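Side-chain contact in 3-dehydroshikimate dehydratase (Bacillus anthracis, PDB 3DX5), which catalyses the manganese-dependent dehydration of 3-dehydroshikimate to 3,4-dihydroxybenzoate, a step in the biosynthesis of the siderophore petrobactin: residues I20-F23 with A24-G28. Sequence-based numbering, arbitrary orientation.
Sequences IVQF and AYENG
I20 O takes the backbone N-H of A24 at 2.8 Å, and V21 O receives that of Y25, two successive i to i+4 bonds of the last turns of helix 17-26. Q22 adds a side-chain link to the same spacing: besides the backbone bond from E26 N to its carbonyl, its NE2 donates to E26 OE2 at 3.0 Å. That bond is almost straight (177°) and lies in the amide plane of Q22, but it meets the carboxylate from above its plane, the two flat groups being turned 70° apart. A bend at chi2 (54°) swings the Q22 amide toward E26, and its NE2 also lies 4.0 Å from Y25 CD2. At F23 the carbonyl oxygen is gripped twice by N27, by ND2 at 3.0 Å and by the backbone N at 3.2 Å, from opposite faces of the carbonyl plane. N27 ND2 also sits over one face of the F23 ring, nearer its edge than its centre, with CE1 of F23 3.2 Å away. N27 has left helical geometry, and G28, with positive phi, is the C-prime residue of a Schellman motif, its N bonded to Y25 O. Within the TIM barrel this helix belongs to the beta-alpha-beta crossover that joins parallel strands 2-6 and 31-35: A24 packs on L5 and I32, F23 reaches L263 of helix 259-272, and I20 meets L14 of the second subunit.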
ATOM      1  N   ILE A  20      -8.357  14.479  -5.444  1.00 10.50           N
ATOM      2  CA  ILE A  20      -9.142  14.014  -4.283  1.00 10.30           C
ATOM      3  C   ILE A  20     -10.043  15.128  -3.680  1.00 10.34           C
ATOM      4  O   ILE A  20     -11.245  14.906  -3.403  1.00 10.36           O
ATOM      5  CB  ILE A  20      -8.257  13.434  -3.226  1.00 11.47           C
ATOM      6  CG1 ILE A  20      -7.757  12.060  -3.698  1.00 13.01           C
ATOM      7  CG2 ILE A  20      -9.042  13.294  -1.886  1.00  9.51           C
ATOM      8  CD1 ILE A  20      -6.771  11.476  -2.775  1.00 14.13           C
ATOM      9  N   VAL A  21      -9.477  16.321  -3.507  1.00  8.88           N
ATOM     10  CA  VAL A  21     -10.240  17.409  -2.948  1.00  8.34           C
ATOM     11  C   VAL A  21     -11.422  17.710  -3.868  1.00  8.88           C
ATOM     12  O   VAL A  21     -12.538  17.898  -3.402  1.00  7.74           O
ATOM     13  CB  VAL A  21      -9.366  18.660  -2.735  1.00  7.74           C
ATOM     14  CG1 VAL A  21     -10.251  19.891  -2.419  1.00  9.62           C
ATOM     15  CG2 VAL A  21      -8.343  18.434  -1.638  1.00  8.78           C
ATOM     16  N   GLN A  22     -11.176  17.772  -5.180  1.00  9.66           N
ATOM     17  CA  GLN A  22     -12.244  18.087  -6.151  1.00 10.77           C
ATOM     18  C   GLN A  22     -13.332  16.990  -6.115  1.00 10.60           C
ATOM     19  O   GLN A  22     -14.523  17.296  -6.114  1.00 10.47           O
ATOM     20  CB  GLN A  22     -11.672  18.237  -7.582  1.00 10.88           C
ATOM     21  CG  GLN A  22     -12.730  18.549  -8.673  1.00 15.74           C
ATOM     22  CD  GLN A  22     -13.576  19.786  -8.332  1.00 21.08           C
ATOM     23  OE1 GLN A  22     -13.056  20.813  -7.885  1.00 22.57           O
ATOM     24  NE2 GLN A  22     -14.881  19.691  -8.559  1.00 24.08           N
ATOM     25  N   PHE A  23     -12.921  15.724  -6.102  1.00  9.55           N
ATOM     26  CA  PHE A  23     -13.883  14.632  -5.969  1.00 10.21           C
ATOM     27  C   PHE A  23     -14.705  14.745  -4.665  1.00 10.34           C
ATOM     28  O   PHE A  23     -15.920  14.550  -4.664  1.00 10.60           O
ATOM     29  CB  PHE A  23     -13.177  13.286  -6.030  1.00  8.79           C
ATOM     30  CG  PHE A  23     -14.092  12.126  -5.835  1.00 11.50           C
ATOM     31  CD1 PHE A  23     -14.817  11.601  -6.912  1.00 12.01           C
ATOM     32  CD2 PHE A  23     -14.253  11.554  -4.571  1.00 11.89           C
ATOM     33  CE1 PHE A  23     -15.700  10.503  -6.721  1.00 13.55           C
ATOM     34  CE2 PHE A  23     -15.128  10.482  -4.369  1.00 11.16           C
ATOM     35  CZ  PHE A  23     -15.842   9.948  -5.453  1.00 11.20           C
ATOM     36  N   ALA A  24     -14.037  15.046  -3.551  1.00 10.66           N
ATOM     37  CA  ALA A  24     -14.752  15.191  -2.288  1.00 11.69           C
ATOM     38  C   ALA A  24     -15.800  16.288  -2.395  1.00 12.35           C
ATOM     39  O   ALA A  24     -16.928  16.130  -1.933  1.00 12.45           O
ATOM     40  CB  ALA A  24     -13.789  15.468  -1.110  1.00 10.60           C
ATOM     41  N   TYR A  25     -15.412  17.397  -3.012  1.00 12.62           N
ATOM     42  CA  TYR A  25     -16.249  18.575  -3.074  1.00 13.92           C
ATOM     43  C   TYR A  25     -17.487  18.313  -3.947  1.00 13.94           C
ATOM     44  O   TYR A  25     -18.614  18.573  -3.557  1.00 13.23           O
ATOM     45  CB  TYR A  25     -15.414  19.736  -3.627  1.00 13.65           C
ATOM     46  CG  TYR A  25     -16.156  21.002  -3.978  1.00 16.27           C
ATOM     47  CD1 TYR A  25     -17.049  21.594  -3.078  1.00 17.55           C
ATOM     48  CD2 TYR A  25     -15.939  21.624  -5.217  1.00 19.21           C
ATOM     49  CE1 TYR A  25     -17.734  22.789  -3.418  1.00 20.39           C
ATOM     50  CE2 TYR A  25     -16.603  22.809  -5.558  1.00 21.10           C
ATOM     51  CZ  TYR A  25     -17.501  23.371  -4.651  1.00 21.92           C
ATOM     52  OH  TYR A  25     -18.149  24.531  -4.984  1.00 26.96           O
ATOM     53  N   GLU A  26     -17.278  17.738  -5.113  1.00 14.50           N
ATOM     54  CA  GLU A  26     -18.403  17.583  -6.021  1.00 15.11           C
ATOM     55  C   GLU A  26     -19.397  16.509  -5.550  1.00 14.90           C
ATOM     56  O   GLU A  26     -20.534  16.500  -6.002  1.00 14.58           O
ATOM     57  CB  GLU A  26     -17.913  17.374  -7.462  1.00 15.79           C
ATOM     58  CG  GLU A  26     -17.240  16.074  -7.705  1.00 18.77           C
ATOM     59  CD  GLU A  26     -16.403  16.065  -9.022  1.00 23.47           C
ATOM     60  OE1 GLU A  26     -15.978  14.950  -9.418  1.00 23.84           O
ATOM     61  OE2 GLU A  26     -16.159  17.146  -9.628  1.00 22.56           O
ATOM     62  N   ASN A  27     -18.966  15.628  -4.637  1.00 13.68           N
ATOM     63  CA  ASN A  27     -19.849  14.602  -4.101  1.00 13.94           C
ATOM     64  C   ASN A  27     -20.465  14.919  -2.730  1.00 14.37           C
ATOM     65  O   ASN A  27     -21.098  14.051  -2.152  1.00 15.58           O
ATOM     66  CB  ASN A  27     -19.149  13.223  -4.109  1.00 13.06           C
ATOM     67  CG  ASN A  27     -19.039  12.658  -5.520  1.00 14.12           C
ATOM     68  OD1 ASN A  27     -20.008  12.133  -6.063  1.00 15.36           O
ATOM     69  ND2 ASN A  27     -17.884  12.832  -6.141  1.00 10.92           N
ATOM     70  N   GLY A  28     -20.288  16.137  -2.211  1.00 13.26           N
ATOM     71  CA  GLY A  28     -20.983  16.522  -0.971  1.00 13.01           C
ATOM     72  C   GLY A  28     -20.324  16.041   0.327  1.00 12.55           C
ATOM     73  O   GLY A  28     -20.914  16.149   1.393  1.00 12.36           O
TER